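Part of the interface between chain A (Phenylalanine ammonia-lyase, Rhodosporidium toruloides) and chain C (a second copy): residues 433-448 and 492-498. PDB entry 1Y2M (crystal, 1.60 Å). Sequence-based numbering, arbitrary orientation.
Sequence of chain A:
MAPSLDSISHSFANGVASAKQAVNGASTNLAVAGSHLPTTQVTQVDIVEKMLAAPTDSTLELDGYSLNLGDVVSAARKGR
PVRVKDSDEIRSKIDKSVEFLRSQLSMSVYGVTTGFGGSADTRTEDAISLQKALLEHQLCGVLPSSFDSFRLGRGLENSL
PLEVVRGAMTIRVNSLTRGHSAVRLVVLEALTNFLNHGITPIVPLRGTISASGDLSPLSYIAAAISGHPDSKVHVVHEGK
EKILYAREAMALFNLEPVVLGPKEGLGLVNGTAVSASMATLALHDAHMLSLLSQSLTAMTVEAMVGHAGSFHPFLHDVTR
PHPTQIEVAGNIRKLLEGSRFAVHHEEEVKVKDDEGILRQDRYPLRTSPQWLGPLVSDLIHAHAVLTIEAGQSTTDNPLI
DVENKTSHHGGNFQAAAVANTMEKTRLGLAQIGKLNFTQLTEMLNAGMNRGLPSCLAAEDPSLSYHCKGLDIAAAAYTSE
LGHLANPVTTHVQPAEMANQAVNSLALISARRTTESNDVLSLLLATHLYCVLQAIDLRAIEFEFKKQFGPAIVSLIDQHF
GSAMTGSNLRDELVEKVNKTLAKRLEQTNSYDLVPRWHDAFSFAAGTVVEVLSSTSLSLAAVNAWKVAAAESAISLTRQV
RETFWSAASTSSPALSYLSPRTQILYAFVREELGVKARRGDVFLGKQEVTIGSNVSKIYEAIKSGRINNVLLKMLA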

# COMPACT_ATOMS: atom_id res chain seq x y z
N GLY A 433 2.22 -14.50 9.52
CA GLY A 433 3.68 -14.41 9.29
C GLY A 433 4.36 -13.55 10.36
O GLY A 433 5.42 -13.94 10.91
N LYS A 434 3.81 -12.35 10.60
CA LYS A 434 4.39 -11.46 11.60
C LYS A 434 4.45 -12.17 12.96
O LYS A 434 5.48 -12.14 13.67
CB LYS A 434 3.61 -10.18 11.71
CG LYS A 434 4.19 -9.18 12.70
CD LYS A 434 5.57 -8.65 12.36
CE LYS A 434 6.00 -7.56 13.35
NZ LYS A 434 7.32 -6.82 13.09
N LEU A 435 3.37 -12.86 13.32
CA LEU A 435 3.38 -13.54 14.61
C LEU A 435 4.47 -14.62 14.72
O LEU A 435 5.30 -14.61 15.65
CB LEU A 435 2.06 -14.25 14.87
CG LEU A 435 1.97 -14.87 16.28
CD1 LEU A 435 1.91 -13.81 17.34
CD2 LEU A 435 0.72 -15.75 16.37
N ASN A 436 4.48 -15.54 13.78
CA ASN A 436 5.47 -16.60 13.82
C ASN A 436 6.90 -16.06 13.67
O ASN A 436 7.82 -16.56 14.30
CB ASN A 436 5.13 -17.73 12.84
CG ASN A 436 3.81 -18.41 13.21
OD1 ASN A 436 2.85 -18.36 12.48
ND2 ASN A 436 3.75 -19.03 14.39
N PHE A 437 7.08 -15.00 12.89
CA PHE A 437 8.40 -14.38 12.79
C PHE A 437 8.84 -13.90 14.18
O PHE A 437 9.98 -14.14 14.60
CB PHE A 437 8.41 -13.21 11.80
CG PHE A 437 9.65 -12.38 11.91
CD1 PHE A 437 10.83 -12.83 11.48
CD2 PHE A 437 9.62 -11.15 12.53
CE1 PHE A 437 11.99 -12.11 11.62
CE2 PHE A 437 10.78 -10.38 12.67
CZ PHE A 437 11.95 -10.87 12.19
N THR A 438 7.95 -13.20 14.86
CA THR A 438 8.34 -12.61 16.18
C THR A 438 8.62 -13.70 17.18
O THR A 438 9.56 -13.59 18.00
CB THR A 438 7.30 -11.59 16.71
OG1 THR A 438 6.07 -12.26 17.00
CG2 THR A 438 7.11 -10.44 15.74
N GLN A 439 7.87 -14.81 17.09
CA GLN A 439 8.16 -15.98 17.97
C GLN A 439 9.54 -16.57 17.71
O GLN A 439 10.32 -16.83 18.63
CB GLN A 439 7.10 -17.07 17.76
CG GLN A 439 5.69 -16.70 18.17
CD GLN A 439 4.65 -17.78 17.81
OE1 GLN A 439 4.95 -18.69 17.04
NE2 GLN A 439 3.39 -17.62 18.32
N LEU A 440 9.78 -16.85 16.44
CA LEU A 440 11.05 -17.37 15.97
C LEU A 440 12.24 -16.51 16.30
O LEU A 440 13.23 -17.01 16.79
CB LEU A 440 10.97 -17.62 14.44
CG LEU A 440 12.25 -18.16 13.82
CD1 LEU A 440 12.71 -19.43 14.52
CD2 LEU A 440 12.02 -18.39 12.32
N THR A 441 12.17 -15.23 15.96
CA THR A 441 13.31 -14.37 16.20
C THR A 441 13.58 -14.15 17.70
O THR A 441 14.73 -13.95 18.07
CB THR A 441 13.20 -13.05 15.39
OG1 THR A 441 14.50 -12.46 15.20
CG2 THR A 441 12.30 -12.12 16.01
N GLU A 442 12.58 -14.24 18.56
CA GLU A 442 12.82 -14.18 20.00
C GLU A 442 13.60 -15.44 20.43
O GLU A 442 14.57 -15.41 21.18
CB GLU A 442 11.50 -14.18 20.73
CG GLU A 442 11.59 -14.15 22.27
CD GLU A 442 10.20 -14.05 22.95
OE1 GLU A 442 9.22 -13.61 22.28
OE2 GLU A 442 10.09 -14.35 24.16
N MSE A 443 13.14 -16.57 19.94
CA MSE A 443 13.78 -17.84 20.23
C MSE A 443 15.24 -17.93 19.73
O MSE A 443 16.07 -18.64 20.32
CB MSE A 443 12.95 -19.00 19.65
CG MSE A 443 13.52 -20.35 19.92
SE MSE A 443 12.27 -21.80 19.36
CE MSE A 443 12.53 -21.59 17.41
N LEU A 444 15.56 -17.23 18.65
CA LEU A 444 16.90 -17.23 18.07
C LEU A 444 17.79 -16.11 18.63
O LEU A 444 18.93 -15.94 18.15
CB LEU A 444 16.85 -17.09 16.53
CG LEU A 444 16.13 -18.25 15.81
CD1 LEU A 444 16.14 -17.99 14.31
CD2 LEU A 444 16.72 -19.62 16.13
N ASN A 445 17.28 -15.37 19.61
CA ASN A 445 17.98 -14.28 20.27
C ASN A 445 18.48 -14.76 21.61
O ASN A 445 17.70 -15.06 22.49
CB ASN A 445 17.07 -13.07 20.44
CG ASN A 445 17.76 -11.85 21.00
OD1 ASN A 445 18.56 -11.96 21.92
ND2 ASN A 445 17.42 -10.67 20.47
N ALA A 446 19.80 -14.84 21.75
CA ALA A 446 20.42 -15.43 22.94
C ALA A 446 20.08 -14.65 24.21
O ALA A 446 20.12 -15.19 25.32
CB ALA A 446 21.92 -15.47 22.73
N GLY A 447 19.78 -13.37 24.05
CA GLY A 447 19.47 -12.51 25.19
C GLY A 447 18.05 -12.71 25.69
O GLY A 447 17.71 -12.32 26.81
N MSE A 448 17.21 -13.34 24.87
CA MSE A 448 15.78 -13.49 25.15
C MSE A 448 15.26 -14.92 25.29
O MSE A 448 14.12 -15.09 25.69
CB MSE A 448 14.96 -12.79 24.04
CG MSE A 448 15.49 -11.45 23.69
SE MSE A 448 14.39 -10.71 22.18
CE MSE A 448 12.73 -10.46 23.12
N VAL C 492 10.48 -3.27 6.61
CA VAL C 492 11.69 -3.70 7.29
C VAL C 492 11.39 -4.31 8.65
O VAL C 492 10.70 -3.70 9.47
CB VAL C 492 12.63 -2.50 7.51
CG1 VAL C 492 13.91 -2.92 8.28
CG2 VAL C 492 13.01 -1.86 6.19
N GLN C 493 11.97 -5.49 8.91
CA GLN C 493 11.83 -6.21 10.18
C GLN C 493 13.17 -6.18 10.96
O GLN C 493 14.24 -6.00 10.35
CB GLN C 493 11.44 -7.66 9.95
CG GLN C 493 10.19 -7.90 9.11
CD GLN C 493 8.98 -7.35 9.81
OE1 GLN C 493 8.81 -7.62 10.99
NE2 GLN C 493 8.16 -6.55 9.10
N PRO C 494 13.11 -6.33 12.31
CA PRO C 494 14.29 -6.27 13.21
C PRO C 494 15.18 -7.50 13.19
O PRO C 494 15.39 -8.19 14.19
CB PRO C 494 13.66 -6.10 14.57
CG PRO C 494 12.37 -6.81 14.47
CD PRO C 494 11.87 -6.45 13.09
N ALA C 495 15.78 -7.71 12.05
CA ALA C 495 16.49 -8.93 11.75
C ALA C 495 17.76 -9.17 12.56
O ALA C 495 18.51 -8.21 12.97
CB ALA C 495 16.79 -8.97 10.23
N GLU C 496 18.00 -10.44 12.85
CA GLU C 496 19.25 -10.90 13.46
C GLU C 496 19.57 -10.27 14.83
O GLU C 496 20.56 -9.56 14.97
CB GLU C 496 20.42 -10.68 12.49
CG GLU C 496 21.60 -11.65 12.76
CD GLU C 496 22.93 -10.94 12.95
OE1 GLU C 496 23.31 -10.04 12.14
OE2 GLU C 496 23.60 -11.30 13.92
N MSE C 497 18.73 -10.55 15.84
CA MSE C 497 18.89 -9.99 17.17
C MSE C 497 18.94 -8.48 17.13
O MSE C 497 19.60 -7.84 17.99
CB MSE C 497 20.13 -10.56 17.85
CG MSE C 497 20.05 -12.01 17.90
SE MSE C 497 21.45 -12.71 19.05
CE MSE C 497 21.37 -11.61 20.68
N ALA C 498 18.22 -7.93 16.16
CA ALA C 498 18.21 -6.49 15.90
C ALA C 498 19.58 -5.93 15.56
O ALA C 498 19.74 -4.71 15.44
CB ALA C 498 17.55 -5.68 17.08
O HOH W 1 5.78 -5.38 10.46
O HOH W 2 17.19 -13.16 16.70
O HOH W 3 15.12 -9.96 15.95

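This is a small, mixed contact in which one face of a helix meets an irregular loop from the second copy, joined by a single direct hydrogen bond, bridging waters and a selenomethionine side chain. The helix of chain A runs through Met443(A) and gives way to a turn; chain C supplies no regular structure. Along the helix, Lys434(A), Phe437(A) and Thr441(A) recur at spacings of three and four, which places them on the same side.

At Lys434(A) a nearly extended end carries NZ to 2.7 Å from OE1 of Gln493(C), a charged donor meeting a neutral amide oxygen. Water 1 accepts from Gln493(C) NE2 at 3.0 Å, and weakly from Lys434(A) NZ at 3.4 Å. Next, Phe437(A) offers its ring edge to the proline, with CE2 4.1 Å from CD of Pro494(C).

Around Thr441(A) water fills the gap: water 3 donates to its OG1 (2.7 Å) and to Pro494(C) O (2.5 Å), so that the hydroxyl and the loop carbonyl, 4.5 Å apart from OG1 of Thr441(A) to O of Pro494(C), are joined through the water and not by a direct hydrogen bond.

Beyond the helix, Met497(C) loses the most area, 100 Å². Its CE lies 3.1 Å from OD1 of Asn445(A) and 4.4 Å from CB of Ala446(A). That OD1 accepts a hydrogen bond from Gly447(A) N at 2.8 Å, bracing the turn against which the methyl rests.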